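Local coordinates for protein with a SET domain within carboxy region (Cryptosporidium parvum, PDB 4LDG) that is a SET-domain protein, probably a lysine methyltransferase acting on histone H4 in the manner of its SET8 relatives, at residues A[220-225]-A[254-259]. Sequence-based numbering, arbitrary orientation.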
loop_
_atom_site.group_PDB
_atom_site.type_symbol
_atom_site.label_atom_id
_atom_site.label_comp_id
_atom_site.label_asym_id
_atom_site.label_seq_id
_atom_site.Cartn_x
_atom_site.Cartn_y
_atom_site.Cartn_z
ATOM N N LEU A 220 6.702 1.851 -6.783
ATOM C CA LEU A 220 7.139 1.165 -7.994
ATOM C C LEU A 220 6.009 0.687 -8.888
ATOM O O LEU A 220 6.246 0.135 -9.940
ATOM C CB LEU A 220 7.966 -0.051 -7.614
ATOM C CG LEU A 220 9.142 0.159 -6.667
ATOM C CD1 LEU A 220 9.788 -1.182 -6.367
ATOM C CD2 LEU A 220 10.152 1.093 -7.310
ATOM N N ILE A 221 4.776 0.874 -8.469
ATOM C CA ILE A 221 3.662 0.392 -9.239
ATOM C C ILE A 221 3.567 1.100 -10.595
ATOM O O ILE A 221 3.547 2.341 -10.687
ATOM C CB ILE A 221 2.371 0.493 -8.410
ATOM C CG1 ILE A 221 2.437 -0.528 -7.258
ATOM C CG2 ILE A 221 1.168 0.219 -9.263
ATOM C CD1 ILE A 221 1.492 -0.261 -6.132
ATOM N N ASN A 222 3.507 0.306 -11.655
ATOM C CA ASN A 222 3.373 0.858 -12.999
ATOM C C ASN A 222 2.009 1.445 -13.299
ATOM O O ASN A 222 1.018 1.230 -12.577
ATOM C CB ASN A 222 3.714 -0.206 -14.051
ATOM C CG ASN A 222 5.164 -0.609 -13.990
ATOM O OD1 ASN A 222 6.051 0.221 -13.857
ATOM N ND2 ASN A 222 5.404 -1.889 -14.021
ATOM N N HIS A 223 1.979 2.185 -14.394
ATOM C CA HIS A 223 0.848 2.984 -14.762
ATOM C C HIS A 223 0.004 2.320 -15.827
ATOM O O HIS A 223 0.539 1.732 -16.750
ATOM C CB HIS A 223 1.342 4.313 -15.315
ATOM C CG HIS A 223 0.276 5.102 -15.999
ATOM N ND1 HIS A 223 -0.708 5.755 -15.301
ATOM C CD2 HIS A 223 0.020 5.318 -17.312
ATOM C CE1 HIS A 223 -1.520 6.363 -16.147
ATOM N NE2 HIS A 223 -1.100 6.108 -17.375
ATOM N N SER A 224 -1.316 2.423 -15.680
ATOM C CA SER A 224 -2.249 2.078 -16.739
ATOM C C SER A 224 -3.590 2.818 -16.630
ATOM O O SER A 224 -4.277 2.754 -15.599
ATOM C CB SER A 224 -2.507 0.586 -16.770
ATOM O OG SER A 224 -3.601 0.365 -17.646
ATOM N N ARG A 225 -3.967 3.512 -17.697
ATOM C CA ARG A 225 -5.296 4.138 -17.759
ATOM C C ARG A 225 -6.397 3.164 -18.188
ATOM O O ARG A 225 -7.547 3.311 -17.801
ATOM C CB ARG A 225 -5.322 5.359 -18.684
ATOM C CG ARG A 225 -6.635 6.144 -18.547
ATOM C CD ARG A 225 -6.531 7.581 -19.029
ATOM N NE ARG A 225 -6.798 7.690 -20.465
ATOM C CZ ARG A 225 -7.926 8.153 -21.010
ATOM N NH1 ARG A 225 -8.931 8.584 -20.249
ATOM N NH2 ARG A 225 -8.051 8.190 -22.336
ATOM N N GLY A 254 -0.042 -13.563 -8.715
ATOM C CA GLY A 254 0.784 -13.393 -9.906
ATOM C C GLY A 254 0.466 -12.163 -10.761
ATOM O O GLY A 254 1.282 -11.707 -11.547
ATOM N N GLU A 255 -0.721 -11.615 -10.605
ATOM C CA GLU A 255 -1.162 -10.512 -11.439
ATOM C C GLU A 255 -0.484 -9.196 -11.027
ATOM O O GLU A 255 -0.268 -8.910 -9.846
ATOM C CB GLU A 255 -2.681 -10.436 -11.343
ATOM C CG GLU A 255 -3.367 -9.203 -11.880
ATOM C CD GLU A 255 -4.880 -9.414 -11.948
ATOM O OE1 GLU A 255 -5.433 -10.294 -11.228
ATOM O OE2 GLU A 255 -5.527 -8.701 -12.736
ATOM N N GLU A 256 -0.141 -8.396 -12.022
ATOM C CA GLU A 256 0.575 -7.149 -11.798
ATOM C C GLU A 256 -0.367 -6.153 -11.166
ATOM O O GLU A 256 -1.522 -6.124 -11.528
ATOM C CB GLU A 256 1.130 -6.585 -13.110
ATOM C CG GLU A 256 1.949 -5.299 -12.911
ATOM C CD GLU A 256 2.623 -4.737 -14.169
ATOM O OE1 GLU A 256 2.427 -5.290 -15.268
ATOM O OE2 GLU A 256 3.360 -3.729 -14.052
ATOM N N LEU A 257 0.129 -5.330 -10.237
ATOM C CA LEU A 257 -0.659 -4.218 -9.734
ATOM C C LEU A 257 -0.478 -3.052 -10.690
ATOM O O LEU A 257 0.643 -2.714 -11.087
ATOM C CB LEU A 257 -0.217 -3.800 -8.346
ATOM C CG LEU A 257 -0.169 -4.877 -7.266
ATOM C CD1 LEU A 257 0.067 -4.245 -5.905
ATOM C CD2 LEU A 257 -1.441 -5.689 -7.263
ATOM N N LEU A 258 -1.593 -2.437 -11.048
ATOM C CA LEU A 258 -1.595 -1.297 -11.958
ATOM C C LEU A 258 -2.495 -0.182 -11.434
ATOM O O LEU A 258 -3.542 -0.435 -10.875
ATOM C CB LEU A 258 -2.026 -1.727 -13.365
ATOM C CG LEU A 258 -1.073 -2.701 -14.082
ATOM C CD1 LEU A 258 -1.680 -3.313 -15.347
ATOM C CD2 LEU A 258 0.236 -1.988 -14.406
ATOM N N PHE A 259 -2.050 1.048 -11.652
ATOM C CA PHE A 259 -2.676 2.223 -11.149
ATOM C C PHE A 259 -2.716 3.282 -12.250
ATOM O O PHE A 259 -1.737 3.477 -12.970
ATOM C CB PHE A 259 -1.856 2.743 -9.958
ATOM C CG PHE A 259 -2.390 3.999 -9.377
ATOM C CD1 PHE A 259 -3.662 4.034 -8.834
ATOM C CD2 PHE A 259 -1.640 5.155 -9.388
ATOM C CE1 PHE A 259 -4.177 5.231 -8.321
ATOM C CE2 PHE A 259 -2.137 6.332 -8.861
ATOM C CZ PHE A 259 -3.402 6.370 -8.312
HETATM O O HOH W 1 3.435 -2.857 -11.205
#
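H223 and F259 form a single parallel bridge between two weakly bonded strand ends, F259 N donating to N222 O (3.2 Å) and S224 N to F259 O (2.9 Å). The CA of H223 also directs a C-H at F259 O. Beyond this bridge, the contact shows how an amide and a carboxylate can fasten diverging chains. E256 is extended, with CG anti to the backbone N (chi1 -177°), and its OE2 accepts an almost straight bond from N222 ND2 at 2.8 Å. The acceptor lies in the amide plane, which stands 82° from that of the carboxylate; the other amide proton goes to R150 O. A water bridges the two segments, accepting from N222 N and lying 2.8 Å from L257 O and 3.0 Å from E256 OE2. CG2 of buried I221 rests 4.0 Å from F259 CB, while on the other, partly exposed face L258 CD2 lies 3.9 Å from N222 CB. N222-H223-S224 and the segment ending in F259, just before D260 and Y261, belong to the two motifs that meet in the SET-domain pseudoknot. Strand 151-154 flanks L257 through V152, while I230 of strand 230-237 touches I221 and F259, whose ring also meets F245 edge-to-face.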